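Local coordinates for protein putative anti-sigma factor antagonist TM_1081 (Thermotoga maritima, PDB 3F43) that probably acts as an anti-anti-sigma factor of the STAS family, countering an anti-sigma factor and so releasing a sigma factor from inhibition, at residues F14-V19 / K40-D45; V74-S79 / G85-V90. All blocks are in the same frame, centred on the assembly; numbering follows the deposited sequence.

How the contacts relate
Both contacts pack helices of the STAS domain against one mixed beta-sheet, and they lie on helices that touch each other. Contact 1 is the outer one. It joins the edge strand 16-19 and the residues just before it to helix 36-48, and only one of its three touching residues is buried. Contact 2 is core. It sets helix 67-83 on strand 86-90, inside a beta-alpha-beta unit. The chemistry follows the place: three aromatic rings cluster at the sheet edge, while aliphatic side chains close on a single phenylalanine inside. The helices meet through Phe44, whose CZ lies 3.6 Å from Asn75 O, and through Val43 against Ile76. Phe44 also packs on Ser79.

Contact 1: residues F14-V19 / K40-D45; sequences FPYKIV and KKWVFD
Trp42 turns its indole CG anti to the backbone N (chi1 176°), and the indole reaches out from helix 36-48 to both Phe14 and Tyr16. Phe14 has CG anti to its carbonyl carbon (chi1 -58°), which lays CB and CD1 over one indole face. The two side chains run antiparallel past one another. Phe14 CD1 is 3.5 Å from Trp42 CE3. Phe14 CB makes a CH-pi contact, 3.9 Å from the centroid of the Trp42 six-membered ring. The planes of the Phe14 ring and that six-membered ring meet at 54°, neither stacked nor edge-to-face. Tyr16 CD1 instead lies at the indole edge, near the plane, 3.6 Å from Trp42 CZ2. Trp42 NE1 hydrogen-bonds to O of His11, a residue of the expression tag. Phe47 adds edge-to-face pairs with both Trp42 and Tyr16, and Phe39 adds one with Phe14. An alanine in place of Trp42 would probably leave a gap beneath Phe14 and take the edge contact from Tyr16. No hydrogen bond links the two segments. Residues 14-16 and helix 36-48 are therefore held together here by aromatic and CH-pi packing. The indole's polar bond goes to the tag, so the native protein may lack it.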
loop_
_atom_site.group_PDB
_atom_site.type_symbol
_atom_site.label_atom_id
_atom_site.label_comp_id
_atom_site.label_asym_id
_atom_site.label_seq_id
_atom_site.Cartn_x
_atom_site.Cartn_y
_atom_site.Cartn_z
ATOM N N PHE A 14 -14.129 9.800 -12.456
ATOM C CA PHE A 14 -14.614 8.480 -12.027
ATOM C C PHE A 14 -16.040 8.663 -11.460
ATOM O O PHE A 14 -16.426 9.774 -11.052
ATOM C CB PHE A 14 -13.714 7.856 -10.939
ATOM C CG PHE A 14 -12.261 7.677 -11.344
ATOM C CD1 PHE A 14 -11.308 8.717 -11.180
ATOM C CD2 PHE A 14 -11.815 6.461 -11.853
ATOM C CE1 PHE A 14 -9.908 8.528 -11.559
ATOM C CE2 PHE A 14 -10.463 6.306 -12.233
ATOM C CZ PHE A 14 -9.524 7.371 -12.069
ATOM N N PRO A 15 -16.842 7.596 -11.464
ATOM C CA PRO A 15 -18.241 7.729 -10.988
ATOM C C PRO A 15 -18.373 7.928 -9.485
ATOM O O PRO A 15 -17.719 7.251 -8.698
ATOM C CB PRO A 15 -18.890 6.436 -11.429
ATOM C CG PRO A 15 -17.887 5.802 -12.395
ATOM C CD PRO A 15 -16.566 6.240 -11.969
ATOM N N TYR A 16 -19.167 8.913 -9.101
ATOM C CA TYR A 16 -19.467 9.163 -7.689
ATOM C C TYR A 16 -20.781 9.885 -7.523
ATOM O O TYR A 16 -21.314 10.483 -8.488
ATOM C CB TYR A 16 -18.341 9.965 -6.986
ATOM C CG TYR A 16 -18.324 11.426 -7.333
ATOM C CD1 TYR A 16 -17.684 11.866 -8.470
ATOM C CD2 TYR A 16 -18.987 12.368 -6.533
ATOM C CE1 TYR A 16 -17.664 13.211 -8.786
ATOM C CE2 TYR A 16 -18.989 13.699 -6.846
ATOM C CZ TYR A 16 -18.328 14.120 -7.975
ATOM O OH TYR A 16 -18.324 15.452 -8.307
ATOM N N LYS A 17 -21.276 9.858 -6.289
ATOM C CA LYS A 17 -22.334 10.759 -5.890
ATOM C C LYS A 17 -22.114 11.200 -4.452
ATOM O O LYS A 17 -21.474 10.511 -3.702
ATOM C CB LYS A 17 -23.723 10.125 -6.060
ATOM C CG LYS A 17 -24.076 9.058 -5.098
ATOM C CD LYS A 17 -25.572 8.686 -5.158
ATOM C CE LYS A 17 -25.984 8.126 -6.492
ATOM N NZ LYS A 17 -27.343 7.506 -6.426
ATOM N N ILE A 18 -22.631 12.374 -4.109
ATOM C CA ILE A 18 -22.603 12.872 -2.725
ATOM C C ILE A 18 -23.998 12.813 -2.153
ATOM O O ILE A 18 -24.925 13.395 -2.724
ATOM C CB ILE A 18 -22.050 14.287 -2.640
ATOM C CG1 ILE A 18 -20.638 14.301 -3.237
ATOM C CG2 ILE A 18 -22.089 14.788 -1.166
ATOM C CD1 ILE A 18 -19.914 15.592 -3.187
ATOM N N VAL A 19 -24.165 12.037 -1.081
ATOM C CA VAL A 19 -25.459 11.895 -0.406
ATOM C C VAL A 19 -25.260 12.279 1.059
ATOM O O VAL A 19 -24.491 11.626 1.746
ATOM C CB VAL A 19 -25.994 10.433 -0.445
ATOM C CG1 VAL A 19 -27.348 10.340 0.267
ATOM C CG2 VAL A 19 -26.071 9.900 -1.909
ATOM N N LYS A 40 -6.065 8.046 -6.893
ATOM C CA LYS A 40 -5.658 8.642 -5.614
ATOM C C LYS A 40 -5.638 10.179 -5.708
ATOM O O LYS A 40 -6.232 10.872 -4.869
ATOM C CB LYS A 40 -4.268 8.118 -5.247
ATOM C CG LYS A 40 -3.776 8.572 -3.866
ATOM C CD LYS A 40 -2.995 9.864 -3.953
ATOM C CE LYS A 40 -2.179 10.099 -2.704
ATOM N NZ LYS A 40 -1.502 11.411 -2.844
ATOM N N LYS A 41 -4.970 10.694 -6.731
ATOM C CA LYS A 41 -4.858 12.143 -6.919
ATOM C C LYS A 41 -6.227 12.768 -7.063
ATOM O O LYS A 41 -6.500 13.778 -6.467
ATOM C CB LYS A 41 -3.968 12.471 -8.101
ATOM C CG LYS A 41 -3.735 13.943 -8.272
ATOM C CD LYS A 41 -2.651 14.219 -9.298
ATOM C CE LYS A 41 -2.737 15.651 -9.835
ATOM N NZ LYS A 41 -2.912 16.688 -8.762
ATOM N N TRP A 42 -7.102 12.095 -7.789
ATOM C CA TRP A 42 -8.479 12.556 -7.980
ATOM C C TRP A 42 -9.278 12.591 -6.660
ATOM O O TRP A 42 -9.895 13.641 -6.341
ATOM C CB TRP A 42 -9.167 11.711 -9.048
ATOM C CG TRP A 42 -10.628 12.024 -9.275
ATOM C CD1 TRP A 42 -11.146 13.083 -9.968
ATOM C CD2 TRP A 42 -11.732 11.284 -8.780
ATOM N NE1 TRP A 42 -12.516 13.034 -9.954
ATOM C CE2 TRP A 42 -12.910 11.932 -9.252
ATOM C CE3 TRP A 42 -11.857 10.104 -8.045
ATOM C CZ2 TRP A 42 -14.183 11.462 -8.959
ATOM C CZ3 TRP A 42 -13.126 9.639 -7.757
ATOM C CH2 TRP A 42 -14.275 10.319 -8.234
ATOM N N VAL A 43 -9.157 11.547 -5.844
ATOM C CA VAL A 43 -9.892 11.521 -4.574
ATOM C C VAL A 43 -9.377 12.647 -3.652
ATOM O O VAL A 43 -10.155 13.366 -3.016
ATOM C CB VAL A 43 -9.807 10.139 -3.876
ATOM C CG1 VAL A 43 -10.381 10.226 -2.415
ATOM C CG2 VAL A 43 -10.511 9.048 -4.745
ATOM N N PHE A 44 -8.065 12.794 -3.579
ATOM C CA PHE A 44 -7.471 13.892 -2.790
ATOM C C PHE A 44 -7.828 15.260 -3.337
ATOM O O PHE A 44 -8.236 16.164 -2.607
ATOM C CB PHE A 44 -5.957 13.726 -2.615
ATOM C CG PHE A 44 -5.590 12.747 -1.526
ATOM C CD1 PHE A 44 -5.674 11.400 -1.719
ATOM C CD2 PHE A 44 -5.162 13.203 -0.289
ATOM C CE1 PHE A 44 -5.344 10.500 -0.684
ATOM C CE2 PHE A 44 -4.839 12.298 0.721
ATOM C CZ PHE A 44 -4.917 10.978 0.528
ATOM N N ASP A 45 -7.676 15.458 -4.640
ATOM C CA ASP A 45 -7.966 16.774 -5.180
ATOM C C ASP A 45 -9.434 17.174 -5.096
ATOM O O ASP A 45 -9.753 18.350 -4.789
ATOM C CB ASP A 45 -7.522 16.893 -6.627
ATOM C CG ASP A 45 -6.027 16.923 -6.816
ATOM O OD1 ASP A 45 -5.247 17.148 -5.871
ATOM O OD2 ASP A 45 -5.623 16.748 -7.976
#

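Contact 2: residues V74-S79 / G85-V90; sequences VNILKS and GFFALV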
loop_
_atom_site.group_PDB
_atom_site.type_symbol
_atom_site.label_atom_id
_atom_site.label_comp_id
_atom_site.label_asym_id
_atom_site.label_seq_id
_atom_site.Cartn_x
_atom_site.Cartn_y
_atom_site.Cartn_z
ATOM N N VAL A 74 -4.920 2.632 1.660
ATOM C CA VAL A 74 -4.189 3.003 2.851
ATOM C C VAL A 74 -4.001 4.507 2.944
ATOM O O VAL A 74 -4.151 5.070 4.013
ATOM C CB VAL A 74 -2.859 2.217 2.957
ATOM C CG1 VAL A 74 -1.907 2.846 4.009
ATOM C CG2 VAL A 74 -3.141 0.749 3.244
ATOM N N ASN A 75 -3.668 5.151 1.817
ATOM C CA ASN A 75 -3.473 6.592 1.846
ATOM C C ASN A 75 -4.756 7.327 2.197
ATOM O O ASN A 75 -4.747 8.311 2.948
ATOM C CB ASN A 75 -2.944 7.083 0.508
ATOM C CG ASN A 75 -1.468 6.831 0.345
ATOM O OD1 ASN A 75 -0.706 6.881 1.304
ATOM N ND2 ASN A 75 -1.064 6.580 -0.888
ATOM N N ILE A 76 -5.871 6.878 1.646
ATOM C CA ILE A 76 -7.182 7.458 1.972
ATOM C C ILE A 76 -7.535 7.257 3.451
ATOM O O ILE A 76 -7.972 8.191 4.159
ATOM C CB ILE A 76 -8.314 6.885 1.062
ATOM C CG1 ILE A 76 -8.072 7.293 -0.378
ATOM C CG2 ILE A 76 -9.721 7.364 1.502
ATOM C CD1 ILE A 76 -8.935 6.498 -1.377
ATOM N N LEU A 77 -7.307 6.040 3.902
ATOM C CA LEU A 77 -7.555 5.696 5.283
ATOM C C LEU A 77 -6.749 6.568 6.242
ATOM O O LEU A 77 -7.282 7.068 7.244
ATOM C CB LEU A 77 -7.216 4.226 5.529
ATOM C CG LEU A 77 -7.371 3.740 6.958
ATOM C CD1 LEU A 77 -8.784 4.040 7.579
ATOM C CD2 LEU A 77 -7.071 2.266 7.002
ATOM N N LYS A 78 -5.463 6.766 5.929
ATOM C CA LYS A 78 -4.587 7.607 6.737
ATOM C C LYS A 78 -5.096 9.036 6.798
ATOM O O LYS A 78 -5.153 9.630 7.857
ATOM C CB LYS A 78 -3.154 7.591 6.181
ATOM C CG LYS A 78 -2.398 6.320 6.488
ATOM C CD LYS A 78 -1.098 6.177 5.630
ATOM C CE LYS A 78 -0.035 7.187 5.953
ATOM N NZ LYS A 78 1.266 6.799 5.270
ATOM N N SER A 79 -5.501 9.579 5.650
ATOM C CA SER A 79 -5.986 10.952 5.618
ATOM C C SER A 79 -7.243 11.083 6.466
ATOM O O SER A 79 -7.386 12.013 7.279
ATOM C CB SER A 79 -6.284 11.379 4.182
ATOM O OG SER A 79 -6.880 12.648 4.149
ATOM N N GLY A 85 -12.625 11.653 10.071
ATOM C CA GLY A 85 -13.786 11.394 9.238
ATOM C C GLY A 85 -14.251 9.959 9.343
ATOM O O GLY A 85 -14.041 9.278 10.356
ATOM N N PHE A 86 -14.892 9.492 8.277
ATOM C CA PHE A 86 -15.480 8.180 8.231
ATOM C C PHE A 86 -15.058 7.556 6.890
ATOM O O PHE A 86 -15.242 8.154 5.829
ATOM C CB PHE A 86 -17.009 8.246 8.337
ATOM C CG PHE A 86 -17.663 6.891 8.332
ATOM C CD1 PHE A 86 -18.012 6.269 7.153
ATOM C CD2 PHE A 86 -17.871 6.209 9.513
ATOM C CE1 PHE A 86 -18.570 5.008 7.161
ATOM C CE2 PHE A 86 -18.434 4.943 9.516
ATOM C CZ PHE A 86 -18.777 4.341 8.331
ATOM N N PHE A 87 -14.435 6.385 6.932
ATOM C CA PHE A 87 -14.092 5.662 5.705
ATOM C C PHE A 87 -14.641 4.241 5.763
ATOM O O PHE A 87 -14.493 3.541 6.787
ATOM C CB PHE A 87 -12.565 5.637 5.511
ATOM C CG PHE A 87 -12.108 5.050 4.199
ATOM C CD1 PHE A 87 -12.773 5.306 2.994
ATOM C CD2 PHE A 87 -10.929 4.292 4.143
ATOM C CE1 PHE A 87 -12.293 4.754 1.782
ATOM C CE2 PHE A 87 -10.436 3.782 2.942
ATOM C CZ PHE A 87 -11.130 4.009 1.758
ATOM N N ALA A 88 -15.305 3.802 4.694
ATOM C CA ALA A 88 -15.717 2.413 4.601
ATOM C C ALA A 88 -15.537 1.850 3.224
ATOM O O ALA A 88 -15.681 2.569 2.242
ATOM C CB ALA A 88 -17.193 2.218 4.997
ATOM N N LEU A 89 -15.171 0.563 3.192
ATOM C CA LEU A 89 -15.148 -0.210 1.961
ATOM C C LEU A 89 -16.498 -0.901 1.868
ATOM O O LEU A 89 -17.017 -1.388 2.863
ATOM C CB LEU A 89 -14.006 -1.234 1.953
ATOM C CG LEU A 89 -12.619 -0.660 2.223
ATOM C CD1 LEU A 89 -11.538 -1.740 2.203
ATOM C CD2 LEU A 89 -12.285 0.462 1.245
ATOM N N VAL A 90 -17.085 -0.937 0.671
ATOM C CA VAL A 90 -18.424 -1.473 0.467
ATOM C C VAL A 90 -18.425 -2.468 -0.673
ATOM O O VAL A 90 -17.862 -2.205 -1.751
ATOM C CB VAL A 90 -19.464 -0.341 0.189
ATOM C CG1 VAL A 90 -20.867 -0.894 0.159
ATOM C CG2 VAL A 90 -19.365 0.739 1.288
#
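Ile76 and Phe87 form the tight part of this contact. Ile76 CG2 sits over one face of the Phe87 ring, 3.7 Å from its centroid. This is a CH-pi contact, and the nearest ring atom is Phe87 CZ, 3.6 Å from Ile76 CG2. The Ile76 side chain runs nearly perpendicular to that of Phe87. Phe87 reaches the helix because its CG is anti to the backbone N (chi1 -174°), which carries the ring across to helix 67-83. Leu77, partly exposed, packs more loosely. Its CB lies 4.0 Å from Phe87 CD2. Leu77 CA is a little nearer to Phe87 CD2, at 3.8 Å. The ring thus meets the helix backbone as well as side chains. Another part of the helix faces the second subunit: Val74 packs on Ser67 and Lys78 on Phe68 of that subunit. Within the chain, Phe87 also packs on Leu57 of strand 54-58 and on Val109. The contact therefore closes the second half of a beta-alpha-beta crossover, in which helix 67-83 links the parallel, adjacent strands 54-58 and 86-90 and lies beside helix 36-48.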